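Local coordinates for protein exodeoxyribonuclease III (Neisseria meningitidis, PDB 2JC4) that probably degrades double-stranded DNA from its 3' ends as a metal-dependent 3'-5' exonuclease of the AP endonuclease family, acting in DNA repair, at residues 3-8 with 29-34; 99-104 with 142-147. All coordinates share one frame; numbering follows the deposited sequence.

Contact 1. Residues 3-8 with 29-34; sequences ITTWNV and ILVLQE. With MG (magnesium ion), chain B.
L30 reaches across to T4. Its CG is anti to the backbone N (chi1 170°). The CD1 methyl packs 3.6 Å from T4 CG2 and only loosely reaches W6 CB. Further along, the V8 methyl CG1 is a wedge. It sits over the rim of one face of the W6 ring and meets L32 CD2 at 3.9 Å. Helix 11-23 covers this side, with L22 on L30 and V18 on W6. The two segments are parallel neighbours in a beta-alpha-beta unit, with that helix as the crossover. Their backbones pair through T4 N to I29 O, V31 N to T4 O, W6 N to V31 O, Q33 N to W6 O and V8 N to Q33 O.

On the other face I3 and I29 lie side by side. V31 CG2 packs on T5 CB, also at 3.6 Å. Q33, bent at chi2 (87°), folds its amide back over the adjoining strand. Its NE2 donates to T5 OG1 (2.9 Å) and to N103. T5 OG1 donates to a water, which donates to Q33 OE1. A closed ring thus links the two side chains.

At the C-terminal end N7 crosses E34. N7 ND2 donates to E34 OE2 at 2.9 Å, meeting it from above the carboxylate plane. ND2 also bonds D146, and N7 OD1 accepts from N9 N. E34 OE1 binds the magnesium ion at 2.4 Å; four waters and N9 complete the shell. The carboxylate is held at both oxygens, which would limit its rotation. N7, predicted as a metal ligand, is second-shell here.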
loop_
_atom_site.group_PDB
_atom_site.type_symbol
_atom_site.label_atom_id
_atom_site.label_comp_id
_atom_site.label_asym_id
_atom_site.label_seq_id
_atom_site.Cartn_x
_atom_site.Cartn_y
_atom_site.Cartn_z
ATOM N N ILE A 3 3.154 -11.330 2.898
ATOM C CA ILE A 3 2.134 -10.386 2.417
ATOM C C ILE A 3 2.864 -9.322 1.613
ATOM O O ILE A 3 3.830 -8.746 2.123
ATOM C CB ILE A 3 1.360 -9.747 3.592
ATOM C CG1 ILE A 3 0.916 -10.844 4.596
ATOM C CG2 ILE A 3 0.138 -8.899 3.081
ATOM C CD1 ILE A 3 0.169 -10.355 5.833
ATOM N N THR A 4 2.418 -9.104 0.363
ATOM C CA THR A 4 2.990 -8.103 -0.560
ATOM C C THR A 4 1.953 -7.010 -0.875
ATOM O O THR A 4 0.764 -7.308 -1.043
ATOM C CB THR A 4 3.447 -8.822 -1.838
ATOM O OG1 THR A 4 4.437 -9.809 -1.470
ATOM C CG2 THR A 4 4.010 -7.830 -2.932
ATOM N N THR A 5 2.415 -5.753 -0.942
ATOM C CA THR A 5 1.609 -4.628 -1.414
ATOM C C THR A 5 2.282 -4.053 -2.684
ATOM O O THR A 5 3.511 -3.979 -2.760
ATOM C CB THR A 5 1.453 -3.527 -0.311
ATOM O OG1 THR A 5 0.713 -2.413 -0.836
ATOM C CG2 THR A 5 2.829 -3.022 0.227
ATOM N N TRP A 6 1.482 -3.684 -3.681
ATOM C CA TRP A 6 2.056 -3.172 -4.915
ATOM C C TRP A 6 1.122 -2.206 -5.589
ATOM O O TRP A 6 -0.019 -2.555 -5.922
ATOM C CB TRP A 6 2.418 -4.336 -5.873
ATOM C CG TRP A 6 3.271 -3.891 -7.071
ATOM C CD1 TRP A 6 4.019 -2.756 -7.168
ATOM C CD2 TRP A 6 3.445 -4.597 -8.297
ATOM N NE1 TRP A 6 4.640 -2.699 -8.404
ATOM C CE2 TRP A 6 4.299 -3.819 -9.118
ATOM C CE3 TRP A 6 2.969 -5.818 -8.782
ATOM C CZ2 TRP A 6 4.690 -4.233 -10.411
ATOM C CZ3 TRP A 6 3.343 -6.224 -10.057
ATOM C CH2 TRP A 6 4.193 -5.445 -10.862
ATOM N N ASN A 7 1.601 -0.977 -5.795
ATOM C CA ASN A 7 0.883 0.010 -6.598
ATOM C C ASN A 7 1.325 -0.252 -8.040
ATOM O O ASN A 7 2.493 -0.034 -8.402
ATOM C CB ASN A 7 1.248 1.445 -6.134
ATOM C CG ASN A 7 0.581 2.512 -6.960
ATOM O OD1 ASN A 7 0.359 2.334 -8.164
ATOM N ND2 ASN A 7 0.263 3.641 -6.329
ATOM N N VAL A 8 0.408 -0.803 -8.830
ATOM C CA VAL A 8 0.725 -1.321 -10.164
ATOM C C VAL A 8 0.589 -0.272 -11.259
ATOM O O VAL A 8 0.904 -0.567 -12.409
ATOM C CB VAL A 8 -0.186 -2.535 -10.549
ATOM C CG1 VAL A 8 0.138 -3.749 -9.716
ATOM C CG2 VAL A 8 -1.697 -2.185 -10.435
ATOM N N ILE A 29 -0.650 -13.403 0.333
ATOM C CA ILE A 29 -1.621 -12.325 0.118
ATOM C C ILE A 29 -0.910 -11.243 -0.660
ATOM O O ILE A 29 0.181 -10.853 -0.264
ATOM C CB ILE A 29 -2.094 -11.717 1.455
ATOM C CG1 ILE A 29 -2.846 -12.776 2.259
ATOM C CG2 ILE A 29 -3.066 -10.504 1.249
ATOM C CD1 ILE A 29 -2.900 -12.435 3.766
ATOM N N LEU A 30 -1.499 -10.818 -1.781
ATOM C CA LEU A 30 -1.004 -9.683 -2.576
ATOM C C LEU A 30 -2.102 -8.628 -2.597
ATOM O O LEU A 30 -3.229 -8.913 -2.997
ATOM C CB LEU A 30 -0.695 -10.107 -4.012
ATOM C CG LEU A 30 -0.391 -9.047 -5.076
ATOM C CD1 LEU A 30 0.856 -8.266 -4.661
ATOM C CD2 LEU A 30 -0.202 -9.675 -6.462
ATOM N N VAL A 31 -1.803 -7.433 -2.122
ATOM C CA VAL A 31 -2.758 -6.328 -2.234
ATOM C C VAL A 31 -2.242 -5.317 -3.271
ATOM O O VAL A 31 -1.019 -5.084 -3.353
ATOM C CB VAL A 31 -3.088 -5.707 -0.866
ATOM C CG1 VAL A 31 -3.440 -6.781 0.186
ATOM C CG2 VAL A 31 -1.967 -4.788 -0.330
ATOM N N LEU A 32 -3.175 -4.732 -4.027
ATOM C CA LEU A 32 -2.890 -3.876 -5.164
ATOM C C LEU A 32 -3.568 -2.534 -5.022
ATOM O O LEU A 32 -4.688 -2.453 -4.486
ATOM C CB LEU A 32 -3.415 -4.518 -6.490
ATOM C CG LEU A 32 -2.967 -5.957 -6.717
ATOM C CD1 LEU A 32 -3.617 -6.520 -7.983
ATOM C CD2 LEU A 32 -1.457 -5.953 -6.886
ATOM N N GLN A 33 -2.868 -1.493 -5.494
ATOM C CA GLN A 33 -3.417 -0.139 -5.636
ATOM C C GLN A 33 -3.247 0.366 -7.094
ATOM O O GLN A 33 -2.350 -0.068 -7.834
ATOM C CB GLN A 33 -2.732 0.846 -4.679
ATOM C CG GLN A 33 -2.700 0.379 -3.229
ATOM C CD GLN A 33 -1.483 -0.501 -2.950
ATOM O OE1 GLN A 33 -0.405 -0.272 -3.470
ATOM N NE2 GLN A 33 -1.671 -1.518 -2.131
ATOM N N GLU A 34 -4.081 1.340 -7.451
ATOM C CA GLU A 34 -4.118 1.935 -8.777
ATOM C C GLU A 34 -4.473 0.889 -9.810
ATOM O O GLU A 34 -3.814 0.755 -10.858
ATOM C CB GLU A 34 -2.826 2.695 -9.116
ATOM C CG GLU A 34 -2.676 3.959 -8.307
ATOM C CD GLU A 34 -1.630 4.901 -8.873
ATOM O OE1 GLU A 34 -1.396 4.923 -10.109
ATOM O OE2 GLU A 34 -1.031 5.620 -8.065
HETATM MG MG MG B . 0.394 6.114 -11.068
HETATM O O HOH W 1 2.069 -0.412 -2.269
HETATM O O HOH W 2 1.528 4.664 -9.807
HETATM O O HOH W 3 0.458 7.294 -9.220
HETATM O O HOH W 4 2.230 7.087 -11.819
HETATM O O HOH W 5 -0.998 7.546 -11.990
#

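Contact 2. Residues 99-104 with 142-147; sequences VRVINV and VLLGDF
V142 bonds to both sides of V101 across two parallel strands. V142 N donates to R100 O at 2.8 Å, and V142 O accepts from I102 N at 2.8 Å and 176°. The pattern continues with L144 N to I102 O and V104 N to L144 O, both 3.0 Å. D146 N then donates to V104 O in a longer, more bent bond (3.1 Å, 139°), just past the corner in the chain at G145. A CB on G145 would run into V104 O, so the corner calls for glycine.

The strands belong to a beta-alpha-beta unit whose crossover helix, 115-135, packs on I102, V104 and L143. This sheet is one of the two in the DNase I-like fold. L143 CD1 fits against I102 CG2 (3.7 Å) and V104 CG1. On the other face V101 CG1 meets L144 CD2 at 3.8 Å. V104 CG2, set between the backbone N and the carbonyl carbon, lies over one face of the F147 ring in a CH-pi contact.

The polar side chains find partners elsewhere. R100 NE forms a salt bridge with E134, and its NH1 donates to D75 O. N103 OD1 accepts from Q33 NE2, and its ND2 donates to L32 O. D146, the predicted proton donor/acceptor, accepts from N148 N at OD1 and from N7 at OD2.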
loop_
_atom_site.group_PDB
_atom_site.type_symbol
_atom_site.label_atom_id
_atom_site.label_comp_id
_atom_site.label_asym_id
_atom_site.label_seq_id
_atom_site.Cartn_x
_atom_site.Cartn_y
_atom_site.Cartn_z
ATOM N N VAL A 99 -5.992 -13.068 9.489
ATOM C CA VAL A 99 -5.345 -11.758 9.598
ATOM C C VAL A 99 -6.269 -10.710 8.966
ATOM O O VAL A 99 -6.726 -10.904 7.831
ATOM C CB VAL A 99 -4.010 -11.763 8.832
ATOM C CG1 VAL A 99 -3.357 -10.380 8.873
ATOM C CG2 VAL A 99 -3.099 -12.827 9.412
ATOM N N ARG A 100 -6.524 -9.620 9.677
ATOM C CA ARG A 100 -7.309 -8.529 9.108
ATOM C C ARG A 100 -6.358 -7.716 8.229
ATOM O O ARG A 100 -5.370 -7.156 8.734
ATOM C CB ARG A 100 -7.883 -7.642 10.228
ATOM C CG ARG A 100 -8.900 -6.628 9.755
ATOM C CD ARG A 100 -10.115 -7.323 9.090
ATOM N NE ARG A 100 -11.172 -6.362 8.808
ATOM C CZ ARG A 100 -12.265 -6.616 8.089
ATOM N NH1 ARG A 100 -12.468 -7.821 7.570
ATOM N NH2 ARG A 100 -13.150 -5.644 7.889
ATOM N N VAL A 101 -6.684 -7.628 6.936
ATOM C CA VAL A 101 -5.842 -6.940 5.973
ATOM C C VAL A 101 -6.595 -5.677 5.552
ATOM O O VAL A 101 -7.681 -5.749 5.041
ATOM C CB VAL A 101 -5.580 -7.830 4.757
ATOM C CG1 VAL A 101 -4.843 -7.058 3.610
ATOM C CG2 VAL A 101 -4.797 -9.063 5.183
ATOM N N ILE A 102 -6.023 -4.513 5.797
ATOM C CA ILE A 102 -6.630 -3.272 5.291
ATOM C C ILE A 102 -5.716 -2.673 4.213
ATOM O O ILE A 102 -4.633 -2.212 4.539
ATOM C CB ILE A 102 -6.888 -2.260 6.469
ATOM C CG1 ILE A 102 -7.683 -2.958 7.610
ATOM C CG2 ILE A 102 -7.502 -0.941 5.938
ATOM C CD1 ILE A 102 -7.805 -2.120 8.901
ATOM N N ASN A 103 -6.161 -2.670 2.943
ATOM C CA ASN A 103 -5.369 -2.172 1.824
ATOM C C ASN A 103 -5.808 -0.739 1.497
ATOM O O ASN A 103 -6.996 -0.479 1.302
ATOM C CB ASN A 103 -5.615 -3.089 0.622
ATOM C CG ASN A 103 -4.933 -2.620 -0.657
ATOM O OD1 ASN A 103 -3.959 -1.862 -0.626
ATOM N ND2 ASN A 103 -5.433 -3.113 -1.803
ATOM N N VAL A 104 -4.845 0.173 1.402
ATOM C CA VAL A 104 -5.118 1.570 1.135
ATOM C C VAL A 104 -4.345 2.082 -0.086
ATOM O O VAL A 104 -3.167 1.778 -0.277
ATOM C CB VAL A 104 -4.774 2.452 2.394
ATOM C CG1 VAL A 104 -5.819 2.263 3.480
ATOM C CG2 VAL A 104 -3.292 2.191 2.957
ATOM N N VAL A 142 -3.039 -5.999 9.632
ATOM C CA VAL A 142 -2.027 -5.385 8.741
ATOM C C VAL A 142 -2.672 -4.267 7.958
ATOM O O VAL A 142 -3.619 -4.490 7.205
ATOM C CB VAL A 142 -1.368 -6.416 7.762
ATOM C CG1 VAL A 142 -0.291 -5.763 6.942
ATOM C CG2 VAL A 142 -0.708 -7.563 8.521
ATOM N N LEU A 143 -2.158 -3.055 8.133
ATOM C CA LEU A 143 -2.597 -1.904 7.343
ATOM C C LEU A 143 -1.483 -1.571 6.370
ATOM O O LEU A 143 -0.388 -1.178 6.798
ATOM C CB LEU A 143 -2.910 -0.686 8.258
ATOM C CG LEU A 143 -3.075 0.705 7.593
ATOM C CD1 LEU A 143 -4.349 0.726 6.764
ATOM C CD2 LEU A 143 -3.075 1.875 8.602
ATOM N N LEU A 144 -1.726 -1.740 5.069
ATOM C CA LEU A 144 -0.628 -1.606 4.093
ATOM C C LEU A 144 -1.083 -0.986 2.801
ATOM O O LEU A 144 -2.286 -0.951 2.504
ATOM C CB LEU A 144 0.073 -2.966 3.814
ATOM C CG LEU A 144 -0.645 -4.036 2.944
ATOM C CD1 LEU A 144 0.184 -5.308 2.907
ATOM C CD2 LEU A 144 -2.103 -4.377 3.423
ATOM N N GLY A 145 -0.131 -0.469 2.023
ATOM C CA GLY A 145 -0.498 0.155 0.758
ATOM C C GLY A 145 0.420 1.315 0.435
ATOM O O GLY A 145 1.542 1.406 0.945
ATOM N N ASP A 146 -0.054 2.162 -0.477
ATOM C CA ASP A 146 0.670 3.340 -0.891
ATOM C C ASP A 146 0.116 4.438 -0.026
ATOM O O ASP A 146 -1.052 4.811 -0.160
ATOM C CB ASP A 146 0.368 3.591 -2.354
ATOM C CG ASP A 146 1.039 4.842 -2.897
ATOM O OD1 ASP A 146 1.720 5.577 -2.133
ATOM O OD2 ASP A 146 0.883 5.045 -4.118
ATOM N N PHE A 147 0.941 4.929 0.904
ATOM C CA PHE A 147 0.505 5.938 1.846
ATOM C C PHE A 147 0.786 7.323 1.280
ATOM O O PHE A 147 0.233 8.277 1.779
ATOM C CB PHE A 147 1.186 5.783 3.224
ATOM C CG PHE A 147 0.707 4.597 3.992
ATOM C CD1 PHE A 147 1.190 3.321 3.664
ATOM C CD2 PHE A 147 -0.225 4.740 5.044
ATOM C CE1 PHE A 147 0.739 2.186 4.333
ATOM C CE2 PHE A 147 -0.669 3.598 5.738
ATOM C CZ PHE A 147 -0.164 2.319 5.379
#

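Both contacts are buried, and each joins the two parallel strands of a beta-alpha-beta unit. The centre of each lies about 6 Å from the centre of the chain. They lie in different sheets. I3, T5 and V31 of contact 1 pack on V142, L144 and V101 of contact 2, so the sheets meet face to face between their helices. Three side-chain amide hydrogen bonds bridge them: Q33 to N103, N103 to L32 O and N7 to D146. T5 OG1 also packs on G145 CA at 3.3 Å. The chemistry differs within the shared plan. Contact 1 holds a magnesium ion and a hydrogen-bonded ring closed by one water. Contact 2 is mostly apolar packing and backbone bonds, and contributes D146 to the predicted active site.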